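Local coordinates for protein CRISPR pre-crRNA endoribonuclease Cas5d (PDB 3KG4) that cleaves precursor CRISPR transcripts into crRNA as a metal-independent endoribonuclease of a bacterial adaptive immune system, at residues Y59-I64 with P173-Q178; L9-D14 with Y116-H121; M191-D196 with I215-F220; Y15-R20 with A108-D113. All coordinates share one frame; numbering follows the deposited sequence.

Contact 1 of 4, residues Y59-I64 with P173-Q178; sequences YVLKPI and PLPLSQ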
loop_
_atom_site.group_PDB
_atom_site.type_symbol
_atom_site.label_atom_id
_atom_site.label_comp_id
_atom_site.label_asym_id
_atom_site.label_seq_id
_atom_site.Cartn_x
_atom_site.Cartn_y
_atom_site.Cartn_z
ATOM N N TYR A 59 -1.502 -7.941 -1.148
ATOM C CA TYR A 59 -2.579 -8.911 -1.064
ATOM C C TYR A 59 -3.911 -8.202 -1.036
ATOM O O TYR A 59 -4.143 -7.358 -0.172
ATOM C CB TYR A 59 -2.469 -9.727 0.211
ATOM C CG TYR A 59 -1.214 -10.524 0.360
ATOM C CD1 TYR A 59 -1.190 -11.896 0.099
ATOM C CD2 TYR A 59 -0.030 -9.913 0.757
ATOM C CE1 TYR A 59 0.003 -12.633 0.289
ATOM C CE2 TYR A 59 1.137 -10.619 0.910
ATOM C CZ TYR A 59 1.151 -11.979 0.709
ATOM O OH TYR A 59 2.356 -12.634 0.912
ATOM N N VAL A 60 -4.798 -8.569 -1.949
ATOM C CA VAL A 60 -6.108 -7.957 -2.070
ATOM C C VAL A 60 -7.136 -8.898 -1.496
ATOM O O VAL A 60 -7.360 -9.980 -2.051
ATOM C CB VAL A 60 -6.496 -7.685 -3.535
ATOM C CG1 VAL A 60 -7.865 -7.057 -3.591
ATOM C CG2 VAL A 60 -5.486 -6.798 -4.173
ATOM N N LEU A 61 -7.796 -8.458 -0.422
ATOM C CA LEU A 61 -8.600 -9.342 0.443
ATOM C C LEU A 61 -10.094 -9.300 0.173
ATOM O O LEU A 61 -10.805 -10.258 0.471
ATOM C CB LEU A 61 -8.354 -8.983 1.919
ATOM C CG LEU A 61 -6.900 -9.039 2.365
ATOM C CD1 LEU A 61 -6.784 -8.690 3.847
ATOM C CD2 LEU A 61 -6.347 -10.432 2.071
ATOM N N LYS A 62 -10.590 -8.196 -0.378
ATOM C CA LYS A 62 -12.005 -8.014 -0.498
ATOM C C LYS A 62 -12.409 -7.712 -1.946
ATOM O O LYS A 62 -11.624 -7.168 -2.699
ATOM C CB LYS A 62 -12.461 -6.907 0.442
ATOM C CG LYS A 62 -12.514 -7.341 1.906
ATOM C CD LYS A 62 -13.087 -6.243 2.762
ATOM C CE LYS A 62 -13.900 -6.773 3.928
ATOM N NZ LYS A 62 -14.235 -5.677 4.902
ATOM N N PRO A 63 -13.621 -8.124 -2.338
ATOM C CA PRO A 63 -14.069 -7.911 -3.704
ATOM C C PRO A 63 -13.996 -6.435 -4.095
ATOM O O PRO A 63 -14.237 -5.569 -3.279
ATOM C CB PRO A 63 -15.529 -8.404 -3.691
ATOM C CG PRO A 63 -15.664 -9.182 -2.431
ATOM C CD PRO A 63 -14.711 -8.597 -1.472
ATOM N N ILE A 64 -13.548 -6.207 -5.325
ATOM C CA ILE A 64 -13.391 -4.891 -5.918
ATOM C C ILE A 64 -14.775 -4.300 -6.215
ATOM O O ILE A 64 -15.508 -4.822 -7.069
ATOM C CB ILE A 64 -12.485 -4.989 -7.183
ATOM C CG1 ILE A 64 -11.126 -5.590 -6.789
ATOM C CG2 ILE A 64 -12.274 -3.591 -7.832
ATOM C CD1 ILE A 64 -10.177 -5.907 -7.927
ATOM N N PRO A 173 -1.131 -15.009 11.343
ATOM C CA PRO A 173 -1.495 -15.484 9.988
ATOM C C PRO A 173 -1.963 -14.373 9.040
ATOM O O PRO A 173 -2.349 -13.317 9.506
ATOM C CB PRO A 173 -2.649 -16.448 10.263
ATOM C CG PRO A 173 -3.304 -15.891 11.478
ATOM C CD PRO A 173 -2.244 -15.175 12.294
ATOM N N LEU A 174 -1.895 -14.596 7.727
ATOM C CA LEU A 174 -2.441 -13.623 6.775
ATOM C C LEU A 174 -3.952 -13.745 6.864
ATOM O O LEU A 174 -4.473 -14.863 6.963
ATOM C CB LEU A 174 -1.977 -13.884 5.327
ATOM C CG LEU A 174 -0.506 -13.625 4.935
ATOM C CD1 LEU A 174 -0.112 -14.499 3.721
ATOM C CD2 LEU A 174 -0.233 -12.151 4.631
ATOM N N PRO A 175 -4.676 -12.603 6.838
ATOM C CA PRO A 175 -6.133 -12.719 6.663
ATOM C C PRO A 175 -6.466 -13.545 5.438
ATOM O O PRO A 175 -5.711 -13.540 4.470
ATOM C CB PRO A 175 -6.580 -11.272 6.439
ATOM C CG PRO A 175 -5.446 -10.410 6.933
ATOM C CD PRO A 175 -4.203 -11.210 6.798
ATOM N N LEU A 176 -7.592 -14.245 5.465
ATOM C CA LEU A 176 -8.030 -15.017 4.298
ATOM C C LEU A 176 -8.595 -14.018 3.286
ATOM O O LEU A 176 -9.091 -12.967 3.681
ATOM C CB LEU A 176 -9.069 -16.084 4.685
ATOM C CG LEU A 176 -10.142 -15.694 5.710
ATOM C CD1 LEU A 176 -11.303 -16.713 5.698
ATOM C CD2 LEU A 176 -9.576 -15.554 7.148
ATOM N N SER A 177 -8.439 -14.310 2.001
ATOM C CA SER A 177 -9.047 -13.505 0.952
ATOM C C SER A 177 -10.539 -13.786 1.041
ATOM O O SER A 177 -10.937 -14.920 1.345
ATOM C CB SER A 177 -8.538 -13.889 -0.452
ATOM O OG SER A 177 -7.824 -12.823 -1.120
ATOM N N GLN A 178 -11.358 -12.785 0.739
ATOM C CA GLN A 178 -12.770 -13.027 0.503
ATOM C C GLN A 178 -13.051 -12.809 -0.980
ATOM O O GLN A 178 -14.136 -12.412 -1.357
ATOM C CB GLN A 178 -13.594 -12.085 1.373
ATOM C CG GLN A 178 -13.416 -12.309 2.874
ATOM C CD GLN A 178 -14.302 -11.388 3.684
ATOM O OE1 GLN A 178 -13.930 -10.252 3.971
ATOM N NE2 GLN A 178 -15.485 -11.874 4.056
#

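Contact 2 of 4, residues L9-D14 with Y116-H121; sequences LHIWGD and YVIEAH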
loop_
_atom_site.group_PDB
_atom_site.type_symbol
_atom_site.label_atom_id
_atom_site.label_comp_id
_atom_site.label_asym_id
_atom_site.label_seq_id
_atom_site.Cartn_x
_atom_site.Cartn_y
_atom_site.Cartn_z
ATOM N N LEU A 9 1.766 -5.476 6.852
ATOM C CA LEU A 9 0.797 -4.576 7.470
ATOM C C LEU A 9 -0.576 -4.852 6.864
ATOM O O LEU A 9 -0.780 -4.780 5.641
ATOM C CB LEU A 9 1.210 -3.093 7.285
ATOM C CG LEU A 9 0.379 -2.047 8.055
ATOM C CD1 LEU A 9 0.707 -2.057 9.578
ATOM C CD2 LEU A 9 0.564 -0.641 7.449
ATOM N N HIS A 10 -1.513 -5.188 7.729
ATOM C CA HIS A 10 -2.912 -5.329 7.388
ATOM C C HIS A 10 -3.550 -3.947 7.416
ATOM O O HIS A 10 -3.388 -3.188 8.396
ATOM C CB HIS A 10 -3.582 -6.267 8.406
ATOM C CG HIS A 10 -5.022 -6.578 8.109
ATOM N ND1 HIS A 10 -5.924 -6.910 9.090
ATOM C CD2 HIS A 10 -5.720 -6.564 6.945
ATOM C CE1 HIS A 10 -7.108 -7.138 8.543
ATOM N NE2 HIS A 10 -7.008 -6.949 7.237
ATOM N N ILE A 11 -4.186 -3.552 6.316
ATOM C CA ILE A 11 -4.883 -2.257 6.248
ATOM C C ILE A 11 -6.296 -2.445 5.741
ATOM O O ILE A 11 -6.555 -3.331 4.933
ATOM C CB ILE A 11 -4.099 -1.213 5.378
ATOM C CG1 ILE A 11 -4.001 -1.670 3.903
ATOM C CG2 ILE A 11 -2.732 -0.959 5.998
ATOM C CD1 ILE A 11 -3.320 -0.639 2.936
ATOM N N TRP A 12 -7.223 -1.628 6.236
ATOM C CA TRP A 12 -8.575 -1.669 5.754
ATOM C C TRP A 12 -9.278 -0.320 5.920
ATOM O O TRP A 12 -8.792 0.582 6.616
ATOM C CB TRP A 12 -9.350 -2.764 6.471
ATOM C CG TRP A 12 -9.451 -2.528 7.935
ATOM C CD1 TRP A 12 -10.489 -1.932 8.584
ATOM C CD2 TRP A 12 -8.479 -2.862 8.955
ATOM N NE1 TRP A 12 -10.231 -1.870 9.951
ATOM C CE2 TRP A 12 -9.013 -2.436 10.203
ATOM C CE3 TRP A 12 -7.217 -3.459 8.939
ATOM C CZ2 TRP A 12 -8.332 -2.608 11.424
ATOM C CZ3 TRP A 12 -6.538 -3.641 10.167
ATOM C CH2 TRP A 12 -7.108 -3.215 11.389
ATOM N N GLY A 13 -10.430 -0.206 5.286
ATOM C CA GLY A 13 -11.195 1.046 5.299
ATOM C C GLY A 13 -12.518 0.863 4.611
ATOM O O GLY A 13 -12.659 0.011 3.754
ATOM N N ASP A 14 -13.508 1.667 4.987
ATOM C CA ASP A 14 -14.818 1.576 4.357
ATOM C C ASP A 14 -14.768 2.126 2.938
ATOM O O ASP A 14 -15.545 1.707 2.108
ATOM C CB ASP A 14 -15.866 2.360 5.157
ATOM C CG ASP A 14 -16.230 1.689 6.500
ATOM O OD1 ASP A 14 -15.805 0.540 6.753
ATOM O OD2 ASP A 14 -16.939 2.351 7.294
ATOM N N TYR A 116 -6.307 -4.821 2.567
ATOM C CA TYR A 116 -5.117 -5.345 1.945
ATOM C C TYR A 116 -4.111 -5.827 2.982
ATOM O O TYR A 116 -4.170 -5.415 4.138
ATOM C CB TYR A 116 -4.426 -4.295 1.080
ATOM C CG TYR A 116 -5.370 -3.528 0.156
ATOM C CD1 TYR A 116 -5.741 -4.046 -1.088
ATOM C CD2 TYR A 116 -5.895 -2.300 0.526
ATOM C CE1 TYR A 116 -6.603 -3.371 -1.891
ATOM C CE2 TYR A 116 -6.780 -1.614 -0.317
ATOM C CZ TYR A 116 -7.102 -2.147 -1.525
ATOM O OH TYR A 116 -7.989 -1.502 -2.368
ATOM N N VAL A 117 -3.163 -6.624 2.522
ATOM C CA VAL A 117 -1.876 -6.759 3.206
ATOM C C VAL A 117 -0.811 -6.185 2.310
ATOM O O VAL A 117 -0.740 -6.496 1.092
ATOM C CB VAL A 117 -1.512 -8.233 3.562
ATOM C CG1 VAL A 117 -0.183 -8.283 4.313
ATOM C CG2 VAL A 117 -2.609 -8.795 4.415
ATOM N N ILE A 118 0.024 -5.345 2.915
ATOM C CA ILE A 118 1.199 -4.772 2.274
ATOM C C ILE A 118 2.426 -5.472 2.801
ATOM O O ILE A 118 2.660 -5.501 4.034
ATOM C CB ILE A 118 1.334 -3.295 2.630
ATOM C CG1 ILE A 118 0.059 -2.539 2.250
ATOM C CG2 ILE A 118 2.607 -2.717 2.010
ATOM C CD1 ILE A 118 -0.422 -2.799 0.815
ATOM N N GLU A 119 3.190 -6.055 1.884
ATOM C CA GLU A 119 4.420 -6.722 2.228
ATOM C C GLU A 119 5.553 -5.906 1.639
ATOM O O GLU A 119 5.532 -5.621 0.452
ATOM C CB GLU A 119 4.420 -8.137 1.662
ATOM C CG GLU A 119 5.561 -8.968 2.124
ATOM C CD GLU A 119 5.351 -10.462 1.726
ATOM O OE1 GLU A 119 4.364 -11.079 2.158
ATOM O OE2 GLU A 119 6.201 -10.989 0.987
ATOM N N ALA A 120 6.533 -5.553 2.466
ATOM C CA ALA A 120 7.555 -4.577 2.132
ATOM C C ALA A 120 8.855 -4.855 2.870
ATOM O O ALA A 120 8.864 -5.572 3.903
ATOM C CB ALA A 120 7.048 -3.105 2.507
ATOM N N HIS A 121 9.928 -4.260 2.376
ATOM C CA HIS A 121 11.181 -4.234 3.107
ATOM C C HIS A 121 11.796 -2.829 3.028
ATOM O O HIS A 121 11.335 -1.958 2.249
ATOM C CB HIS A 121 12.139 -5.307 2.552
ATOM C CG HIS A 121 12.604 -5.051 1.159
ATOM N ND1 HIS A 121 11.885 -5.420 0.038
ATOM C CD2 HIS A 121 13.725 -4.462 0.704
ATOM C CE1 HIS A 121 12.551 -5.054 -1.044
ATOM N NE2 HIS A 121 13.662 -4.452 -0.661
#

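Contact 3 of 4, residues M191-D196 with I215-F220; sequences MLHDID and IDVPPF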
loop_
_atom_site.group_PDB
_atom_site.type_symbol
_atom_site.label_atom_id
_atom_site.label_comp_id
_atom_site.label_asym_id
_atom_site.label_seq_id
_atom_site.Cartn_x
_atom_site.Cartn_y
_atom_site.Cartn_z
ATOM N N MET A 191 -0.627 0.485 -14.123
ATOM C CA MET A 191 -1.007 1.243 -12.926
ATOM C C MET A 191 0.225 2.006 -12.514
ATOM O O MET A 191 1.342 1.544 -12.736
ATOM C CB MET A 191 -1.391 0.318 -11.747
ATOM C CG MET A 191 -2.715 -0.443 -11.842
ATOM S SD MET A 191 -3.341 -1.272 -10.330
ATOM C CE MET A 191 -3.139 0.153 -9.115
ATOM N N LEU A 192 0.023 3.145 -11.856
ATOM C CA LEU A 192 1.130 3.875 -11.272
ATOM C C LEU A 192 1.880 2.982 -10.324
ATOM O O LEU A 192 1.242 2.341 -9.495
ATOM C CB LEU A 192 0.573 5.058 -10.481
ATOM C CG LEU A 192 1.665 5.946 -9.878
ATOM C CD1 LEU A 192 2.301 6.717 -11.046
ATOM C CD2 LEU A 192 1.007 6.871 -8.829
ATOM N N HIS A 193 3.206 2.893 -10.489
ATOM C CA HIS A 193 4.075 2.261 -9.522
ATOM C C HIS A 193 4.437 3.371 -8.482
ATOM O O HIS A 193 4.106 3.283 -7.301
ATOM C CB HIS A 193 5.314 1.727 -10.211
ATOM C CG HIS A 193 6.180 0.848 -9.358
ATOM N ND1 HIS A 193 6.380 1.068 -8.011
ATOM C CD2 HIS A 193 6.920 -0.243 -9.668
ATOM C CE1 HIS A 193 7.172 0.131 -7.517
ATOM N NE2 HIS A 193 7.528 -0.672 -8.506
ATOM N N ASP A 194 5.112 4.413 -8.932
ATOM C CA ASP A 194 5.413 5.554 -8.038
ATOM C C ASP A 194 5.871 6.738 -8.878
ATOM O O ASP A 194 6.017 6.609 -10.075
ATOM C CB ASP A 194 6.508 5.158 -7.013
ATOM C CG ASP A 194 6.218 5.653 -5.581
ATOM O OD1 ASP A 194 6.525 4.875 -4.623
ATOM O OD2 ASP A 194 5.681 6.795 -5.421
ATOM N N ILE A 195 6.103 7.890 -8.228
ATOM C CA ILE A 195 6.557 9.133 -8.879
ATOM C C ILE A 195 7.892 9.584 -8.252
ATOM O O ILE A 195 8.112 9.369 -7.055
ATOM C CB ILE A 195 5.527 10.281 -8.693
ATOM C CG1 ILE A 195 4.213 9.945 -9.397
ATOM C CG2 ILE A 195 6.029 11.606 -9.280
ATOM C CD1 ILE A 195 2.981 10.087 -8.494
ATOM N N ASP A 196 8.773 10.179 -9.054
ATOM C CA ASP A 196 9.971 10.879 -8.528
ATOM C C ASP A 196 9.710 12.384 -8.600
ATOM O O ASP A 196 9.557 12.943 -9.696
ATOM C CB ASP A 196 11.227 10.537 -9.346
ATOM N N ILE A 215 -0.574 -9.324 -5.801
ATOM C CA ILE A 215 0.112 -8.543 -6.796
ATOM C C ILE A 215 1.562 -8.452 -6.413
ATOM O O ILE A 215 1.915 -7.885 -5.351
ATOM C CB ILE A 215 -0.447 -7.121 -6.912
ATOM C CG1 ILE A 215 -1.929 -7.166 -7.159
ATOM C CG2 ILE A 215 0.300 -6.318 -8.046
ATOM C CD1 ILE A 215 -2.673 -5.829 -6.946
ATOM N N ASP A 216 2.424 -9.019 -7.267
ATOM C CA ASP A 216 3.842 -8.856 -7.067
ATOM C C ASP A 216 4.290 -7.545 -7.718
ATOM O O ASP A 216 3.928 -7.219 -8.860
ATOM C CB ASP A 216 4.648 -10.123 -7.483
ATOM C CG ASP A 216 4.615 -11.263 -6.347
ATOM O OD1 ASP A 216 5.654 -11.606 -5.730
ATOM O OD2 ASP A 216 3.526 -11.798 -6.032
ATOM N N VAL A 217 5.012 -6.735 -6.943
ATOM C CA VAL A 217 5.415 -5.422 -7.386
ATOM C C VAL A 217 6.882 -5.472 -7.792
ATOM O O VAL A 217 7.760 -5.802 -6.960
ATOM C CB VAL A 217 5.212 -4.366 -6.251
ATOM C CG1 VAL A 217 5.689 -2.986 -6.726
ATOM C CG2 VAL A 217 3.762 -4.340 -5.839
ATOM N N PRO A 218 7.169 -5.171 -9.071
ATOM C CA PRO A 218 8.541 -5.313 -9.505
ATOM C C PRO A 218 9.398 -4.165 -8.962
ATOM O O PRO A 218 8.832 -3.105 -8.590
ATOM C CB PRO A 218 8.426 -5.247 -11.026
ATOM C CG PRO A 218 7.290 -4.313 -11.267
ATOM C CD PRO A 218 6.294 -4.675 -10.165
ATOM N N PRO A 219 10.733 -4.359 -8.909
ATOM C CA PRO A 219 11.673 -3.272 -8.575
ATOM C C PRO A 219 11.362 -1.996 -9.337
ATOM O O PRO A 219 11.126 -2.051 -10.538
ATOM C CB PRO A 219 13.041 -3.832 -8.999
ATOM C CG PRO A 219 12.911 -5.290 -8.865
ATOM C CD PRO A 219 11.432 -5.632 -9.136
ATOM N N PHE A 220 11.340 -0.867 -8.633
ATOM C CA PHE A 220 11.004 0.433 -9.222
ATOM C C PHE A 220 11.978 0.880 -10.302
ATOM O O PHE A 220 11.563 1.429 -11.323
ATOM C CB PHE A 220 10.993 1.534 -8.151
ATOM C CG PHE A 220 10.547 2.855 -8.682
ATOM C CD1 PHE A 220 9.200 3.113 -8.851
ATOM C CD2 PHE A 220 11.478 3.835 -9.062
ATOM C CE1 PHE A 220 8.764 4.313 -9.373
ATOM C CE2 PHE A 220 11.046 5.062 -9.569
ATOM C CZ PHE A 220 9.693 5.294 -9.740
#

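Contact 4 of 4, residues Y15-R20 with A108-D113; sequences YACFTR and ATVLKD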
loop_
_atom_site.group_PDB
_atom_site.type_symbol
_atom_site.label_atom_id
_atom_site.label_comp_id
_atom_site.label_asym_id
_atom_site.label_seq_id
_atom_site.Cartn_x
_atom_site.Cartn_y
_atom_site.Cartn_z
ATOM N N TYR A 15 -13.892 3.097 2.708
ATOM C CA TYR A 15 -13.659 3.735 1.396
ATOM C C TYR A 15 -12.181 3.954 1.057
ATOM O O TYR A 15 -11.317 4.105 1.957
ATOM C CB TYR A 15 -14.356 5.090 1.346
ATOM C CG TYR A 15 -15.832 5.022 1.542
ATOM C CD1 TYR A 15 -16.671 4.579 0.514
ATOM C CD2 TYR A 15 -16.410 5.364 2.773
ATOM C CE1 TYR A 15 -18.039 4.517 0.692
ATOM C CE2 TYR A 15 -17.777 5.300 2.959
ATOM C CZ TYR A 15 -18.584 4.886 1.917
ATOM O OH TYR A 15 -19.937 4.826 2.097
ATOM N N ALA A 16 -11.875 3.979 -0.243
ATOM C CA ALA A 16 -10.523 4.284 -0.725
ATOM C C ALA A 16 -10.606 4.947 -2.086
ATOM O O ALA A 16 -11.488 4.658 -2.865
ATOM C CB ALA A 16 -9.651 3.012 -0.842
ATOM N N CYS A 17 -9.654 5.796 -2.379
ATOM C CA CYS A 17 -9.578 6.397 -3.680
ATOM C C CYS A 17 -8.123 6.589 -4.085
ATOM O O CYS A 17 -7.446 7.518 -3.634
ATOM C CB CYS A 17 -10.343 7.738 -3.739
ATOM S SG CYS A 17 -10.453 8.283 -5.450
ATOM N N PHE A 18 -7.640 5.656 -4.909
ATOM C CA PHE A 18 -6.315 5.720 -5.465
ATOM C C PHE A 18 -6.448 6.253 -6.877
ATOM O O PHE A 18 -6.688 5.517 -7.851
ATOM C CB PHE A 18 -5.671 4.339 -5.438
ATOM C CG PHE A 18 -5.770 3.689 -4.120
ATOM C CD1 PHE A 18 -5.012 4.153 -3.039
ATOM C CD2 PHE A 18 -6.678 2.663 -3.905
ATOM C CE1 PHE A 18 -5.144 3.532 -1.757
ATOM C CE2 PHE A 18 -6.800 2.061 -2.663
ATOM C CZ PHE A 18 -6.038 2.491 -1.593
ATOM N N THR A 19 -6.325 7.563 -6.981
ATOM C CA THR A 19 -6.823 8.255 -8.143
ATOM C C THR A 19 -6.084 7.907 -9.448
ATOM O O THR A 19 -4.867 7.967 -9.520
ATOM C CB THR A 19 -6.768 9.790 -7.888
ATOM O OG1 THR A 19 -7.530 10.082 -6.708
ATOM C CG2 THR A 19 -7.324 10.542 -9.093
ATOM N N ARG A 20 -6.833 7.546 -10.495
ATOM C CA ARG A 20 -6.255 7.223 -11.808
ATOM C C ARG A 20 -5.836 8.553 -12.484
ATOM O O ARG A 20 -6.597 9.512 -12.513
ATOM C CB ARG A 20 -7.234 6.460 -12.721
ATOM C CG ARG A 20 -7.772 5.171 -12.129
ATOM C CD ARG A 20 -8.621 4.345 -13.141
ATOM N NE ARG A 20 -7.725 3.956 -14.226
ATOM C CZ ARG A 20 -7.276 2.735 -14.504
ATOM N NH1 ARG A 20 -7.671 1.645 -13.849
ATOM N NH2 ARG A 20 -6.435 2.614 -15.507
ATOM N N ALA A 108 -16.854 11.697 -6.952
ATOM C CA ALA A 108 -15.739 10.805 -7.270
ATOM C C ALA A 108 -16.231 9.380 -7.199
ATOM O O ALA A 108 -17.148 9.067 -6.428
ATOM C CB ALA A 108 -14.606 10.985 -6.269
ATOM N N THR A 109 -15.612 8.514 -7.998
ATOM C CA THR A 109 -15.926 7.091 -7.951
ATOM C C THR A 109 -14.818 6.392 -7.157
ATOM O O THR A 109 -13.687 6.348 -7.575
ATOM C CB THR A 109 -16.131 6.512 -9.345
ATOM O OG1 THR A 109 -17.223 7.227 -9.955
ATOM C CG2 THR A 109 -16.499 5.028 -9.244
ATOM N N VAL A 110 -15.191 5.849 -6.007
ATOM C CA VAL A 110 -14.242 5.350 -5.034
ATOM C C VAL A 110 -14.500 3.876 -4.742
ATOM O O VAL A 110 -15.598 3.342 -5.021
ATOM C CB VAL A 110 -14.341 6.167 -3.737
ATOM C CG1 VAL A 110 -14.192 7.693 -4.056
ATOM C CG2 VAL A 110 -15.636 5.869 -2.997
ATOM N N LEU A 111 -13.468 3.212 -4.248
ATOM C CA LEU A 111 -13.615 1.847 -3.781
ATOM C C LEU A 111 -14.380 1.850 -2.506
ATOM O O LEU A 111 -14.263 2.779 -1.684
ATOM C CB LEU A 111 -12.245 1.202 -3.574
ATOM C CG LEU A 111 -11.460 0.911 -4.854
ATOM C CD1 LEU A 111 -9.978 0.684 -4.510
ATOM C CD2 LEU A 111 -12.038 -0.307 -5.656
ATOM N N LYS A 112 -15.147 0.794 -2.308
ATOM C CA LYS A 112 -15.859 0.586 -1.073
ATOM C C LYS A 112 -15.395 -0.706 -0.394
ATOM O O LYS A 112 -15.243 -1.731 -1.055
ATOM C CB LYS A 112 -17.360 0.531 -1.375
ATOM C CG LYS A 112 -18.233 0.335 -0.199
ATOM C CD LYS A 112 -19.705 0.300 -0.624
ATOM C CE LYS A 112 -20.607 0.406 0.592
ATOM N NZ LYS A 112 -20.651 1.827 1.051
ATOM N N ASP A 113 -15.207 -0.633 0.924
ATOM C CA ASP A 113 -14.956 -1.796 1.796
ATOM C C ASP A 113 -13.719 -2.586 1.372
ATOM O O ASP A 113 -13.804 -3.710 0.873
ATOM C CB ASP A 113 -16.169 -2.715 1.872
ATOM C CG ASP A 113 -17.362 -2.061 2.562
ATOM O OD1 ASP A 113 -17.187 -1.314 3.572
ATOM O OD2 ASP A 113 -18.490 -2.336 2.095
#

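Contact 1 of 4, residues Y59-I64 with P173-Q178
Leu61 O receives the backbone N-H of Gln178, with Gln178 N only 2.6 Å from Leu61 O; the bond is almost straight (165°) and lies in the carbonyl plane. One residue back on each segment, Ser177 OG comes to 3.0 Å from Val60 O. The apolar contacts lie to one side of this bond, toward Tyr59. Leu174 lays its CD2 methyl over the centre of the Tyr59 ring, 4.2 Å from the ring centroid, a CH-pi contact, while its other branch drops toward the ring's outer end, Leu174 CD1 lying 3.9 Å from Tyr59 CE1. The two side chains cross at about a right angle. Leu61 has CG anti to the carbonyl carbon (chi1 -57°), and its CD1 meets Pro175 CB at 3.7 Å. Strand 51-60 stops at Val60, within the antiparallel sheet of the Cas5 fold, and the proline-containing loop 173-178 runs over the sheet in nearly the same direction as 59-63. Farther out, Lys62 and Gln178 lie side by side and point the same way, with Gln178 OE1 3.5 Å from Lys62 CE. The second shell belongs to the neighbouring strands: Pro175 and Leu61 both touch His10, and Leu174 and Pro175 both touch Val117. Tyr59 OH hydrogen-bonds to Glu119, which is paired with Arg8, and that bond anchors the outer end of the ring beneath Leu174.

Contact 2 of 4, residues L9-D14 with Y116-H121
Ile11 and Tyr116 bond to each other twice through their backbones, Ile11 N to Tyr116 O at 2.9 Å and Tyr116 N to Ile11 O at 2.8 Å. Leu9 and Ile118 repeat the pattern, giving two hydrogen-bonded antiparallel pairs with the non-hydrogen-bonded pair His10 and Val117 between them. The tight side is the face carrying Leu9, Ile11, Tyr116 and Ile118, all buried. There Ile11 CG1 sits between the backbone N and the carbonyl carbon (chi1 64°) and lies 3.9 Å from Tyr116 CB; beyond it, Ile11 CD1 reaches Ile118 CG1, also at 3.9 Å, and touches the Tyr116 ring at CD2. The opposite face is looser and partly open to solvent at His10. The imidazole there turns an edge to the neighbouring strand, His10 CD2 lying 3.4 Å from Tyr116 O and near the ring plane, while Trp12 CE3 from its own strand stands over the centre of one ring face. Within the seven-stranded antiparallel sheet, strand 7-13 runs between 164-167 and 114-124, and 51-60 follows on the far side of 114-124, its Ile55 touching Ile118. Helix 35-45 packs under the apolar face, where Ile41 touches Leu9 and Ile11.

Contact 3 of 4, residues M191-D196 with I215-F220
The CA atoms of His193 and Phe220 lie 7.2 Å apart, too far for backbone pairing between the two segments, and a classic beta bulge sets His193 and Asp194 opposite His204 of the next strand. Side chains bridge the gap instead. His193 has CG anti to its backbone N (chi1 -170°), and its ring is gripped from two directions. At the edge, His193 NE2 donates to Pro218 O at 2.8 Å, a bond of 162° with the acceptor almost in the imidazole plane. Over one face comes Phe220, whose ring stands edge-on in a T-shaped pair: the planes meet at 90°, the two ring centroids lie 5.1 Å apart, and Phe220 CD1 stands above the imidazole, offset toward its rim, 3.6 Å from His193 ND1. Val217 CG1 packs against the NE2 end of the ring, 3.5 Å from His193 CE1. The Phe220 ring also spans the bulge, Phe220 CE1 resting 3.4 Å from Asp194 CB. The carboxylate of Asp194 is directed elsewhere: OD1 pairs with Arg39, and OD2 accepts from Ser36 OG and from Ile195 N. In the sheet, strand 203-211 lies between 214-216 and the outermost strand 186-195, and the loop after 214-216 crosses to the latter; His204 and Phe206 of that middle strand meet the rings of Phe220 and His193, and Pro35, at the start of helix 35-45, touches both His193 and Val217.

Contact 4 of 4, residues Y15-R20 with A108-D113
Leu111 and Phe18 meet at about a right angle, the Leu111 CD1 methyl lying near the plane of the phenyl ring at its edge, 3.9 Å from Phe18 CD2. Ala16 adds its methyl beside them, with Ala16 CB 4.2 Å from Leu111 CB. Val110 uses both its methyls on the side of Tyr15 and Lys112: Val110 CG1 lies 3.9 Å from Cys17 CB, and Val110 CG2 comes equally close to Tyr15 CD1. The backbones of Ala16 and Leu111 form an antiparallel hydrogen-bonded pair. Leu111 N donates to Ala16 O at 2.8 Å through a rather bent N-H (138°); in the return bond, Ala16 N stands above the plane of the Leu111 carbonyl. At the polar edge Tyr15 and Lys112 lie side by side, and the lysine bends only at its last torsion (chi4 77°), which sets NZ 3.3 Å from Tyr15 OH. The angle is too poor for a hydrogen bond, and the ammonium has its salt bridge with Glu67, just as Asp113 pairs with Arg65. Strand 107-112 lies at the heart of a small mixed sheet, pairing with 15-16, 27-28 and 66-70; Phe66 of the last touches Leu111, while Tyr116 of strand 114-124 packs against both Phe18 and Leu111.

Contacts 1, 2 and 3 share the seven-stranded antiparallel sheet, in which strand 51-60 lies between 114-124 and 214-216; contact 4 belongs to the smaller mixed sheet. The centres of contacts 1 and 2 are about 10 Å apart, joined by hydrogen bonding between neighbouring strands. Contacts 2 and 4, with centres about 16 Å apart, follow each other in the chain, directly at 14-15 and after two residues at 113-116, where both strands turn a corner between the sheets. Contact 3, last along the chain, touches contact 1 through Val60 and Ile215. Contact 1 interleaves with contact 2 and with contact 4, which lies within the span of contact 2; Ile64 packing on Leu111 further joins the large and small sheets.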